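Local atomic coordinates of serine protease p27 (Human astrovirus 1, PDB entry 2W5E), a protein that is the trypsin-like serine protease part of the astrovirus non-structural polyprotein and is responsible for cleaving it into functional products. Residues Val103-Ala108 and Ala119-Asp124. Numbering follows the deposited sequence.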
# COMPACT_ATOMS: atom_id res chain seq x y z
N VAL A 103 -23.68 3.48 -6.49
CA VAL A 103 -24.38 3.87 -5.25
C VAL A 103 -23.91 2.98 -4.10
O VAL A 103 -24.08 1.75 -4.14
CB VAL A 103 -25.93 3.78 -5.36
CG1 VAL A 103 -26.59 4.29 -4.06
CG2 VAL A 103 -26.43 4.58 -6.55
N VAL A 104 -23.31 3.60 -3.09
CA VAL A 104 -22.82 2.90 -1.90
C VAL A 104 -23.49 3.48 -0.65
O VAL A 104 -23.51 4.70 -0.45
CB VAL A 104 -21.28 3.00 -1.76
CG1 VAL A 104 -20.81 2.41 -0.43
CG2 VAL A 104 -20.58 2.32 -2.93
N SER A 105 -24.04 2.60 0.18
CA SER A 105 -24.65 3.03 1.44
C SER A 105 -24.53 1.99 2.55
O SER A 105 -24.44 0.79 2.30
CB SER A 105 -26.12 3.42 1.23
OG SER A 105 -26.86 2.32 0.76
N THR A 106 -24.52 2.49 3.79
CA THR A 106 -24.52 1.64 4.98
C THR A 106 -25.94 1.49 5.51
O THR A 106 -26.82 2.28 5.15
CB THR A 106 -23.64 2.22 6.10
OG1 THR A 106 -24.10 3.54 6.42
CG2 THR A 106 -22.18 2.28 5.68
N ALA A 107 -26.16 0.49 6.35
CA ALA A 107 -27.46 0.27 6.99
C ALA A 107 -27.36 -0.74 8.12
O ALA A 107 -26.53 -1.64 8.08
CB ALA A 107 -28.50 -0.20 5.96
N ALA A 108 -28.22 -0.59 9.12
CA ALA A 108 -28.48 -1.67 10.05
C ALA A 108 -29.18 -2.79 9.29
O ALA A 108 -29.96 -2.53 8.37
CB ALA A 108 -29.33 -1.19 11.22
N ALA A 119 -32.15 -1.38 5.00
CA ALA A 119 -32.61 -0.20 4.29
C ALA A 119 -31.74 0.05 3.06
O ALA A 119 -30.52 -0.17 3.10
CB ALA A 119 -32.56 1.00 5.21
N VAL A 120 -32.37 0.47 1.97
CA VAL A 120 -31.66 0.82 0.73
C VAL A 120 -31.96 2.26 0.32
O VAL A 120 -32.99 2.81 0.70
CB VAL A 120 -31.95 -0.17 -0.44
CG1 VAL A 120 -31.30 -1.52 -0.17
CG2 VAL A 120 -33.45 -0.33 -0.70
N ARG A 121 -31.06 2.85 -0.45
CA ARG A 121 -31.18 4.25 -0.84
C ARG A 121 -31.94 4.46 -2.15
O ARG A 121 -32.35 5.59 -2.47
CB ARG A 121 -29.80 4.92 -0.89
CG ARG A 121 -29.18 5.17 0.49
CD ARG A 121 -29.84 6.34 1.20
NE ARG A 121 -29.60 6.33 2.64
CZ ARG A 121 -30.12 7.21 3.49
NH1 ARG A 121 -30.92 8.18 3.05
NH2 ARG A 121 -29.84 7.13 4.79
N THR A 122 -32.13 3.39 -2.91
CA THR A 122 -32.95 3.45 -4.12
C THR A 122 -33.90 2.27 -4.23
O THR A 122 -33.64 1.19 -3.70
CB THR A 122 -32.09 3.60 -5.41
OG1 THR A 122 -32.95 3.87 -6.53
CG2 THR A 122 -31.29 2.34 -5.70
N GLN A 123 -35.02 2.49 -4.92
CA GLN A 123 -35.95 1.42 -5.24
C GLN A 123 -35.51 0.76 -6.54
O GLN A 123 -35.95 -0.35 -6.86
CB GLN A 123 -37.38 1.95 -5.36
CG GLN A 123 -37.95 2.57 -4.08
CD GLN A 123 -39.43 2.92 -4.19
OE1 GLN A 123 -40.15 2.43 -5.07
NE2 GLN A 123 -39.90 3.78 -3.29
N ASP A 124 -34.63 1.44 -7.27
CA ASP A 124 -34.11 1.00 -8.57
C ASP A 124 -33.31 -0.31 -8.52
O ASP A 124 -33.15 -0.93 -7.47
CB ASP A 124 -33.25 2.10 -9.20
CG ASP A 124 -34.05 3.31 -9.61
OD1 ASP A 124 -35.01 3.15 -10.41
OD2 ASP A 124 -33.72 4.43 -9.16
O HOH W 1 -28.43 1.77 -1.08
O HOH W 2 -28.15 0.50 2.11
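Ser105 and Arg121 meet on the second of the two six-stranded antiparallel barrels of this trypsin-like protease, where strand 101-112 passes the loop that leaves strand 115-119. Here the chain diverges from strand 101-112, from 5.8 Å between the CA atoms of Ala107 and Ala119 to 7.0 Å between those of Ser105 and Arg121, and two waters link the Ser105 hydroxyl to Ala119 O and Arg121 N. Water 1 accepts from Arg121 N at 2.9 Å. Water 2 donates to Ala119 O at 2.7 Å. Both make short hydrogen bonds to Ser105 OG, 2.5 Å from water 1 and 2.6 Å from water 2. That hydroxyl lies between its own backbone N and carbonyl carbon (chi1 61°), which turns it toward the loop to bridge two points of it.

Direct packing is slight. The CG methylene of Arg121 rests against Ser105 CB at 3.6 Å. Further along, Ala107 CB approaches Ala119 O and comes loosely alongside the methyl of Ala119.

The guanidinium of Arg121 is used in the assembly: bent at chi2 (-75°), the arginine runs past Ser105, and its NH2 forms a salt bridge with Asp101 of a second subunit. Val104 pairs with a strand of that same subunit, carrying the sheet across.

Further along the loop, Thr122 and Asp124 form an ST turn, in which Asp124 N donates to Thr122 OG1 at 3.0 Å (N-H...O angle 158°).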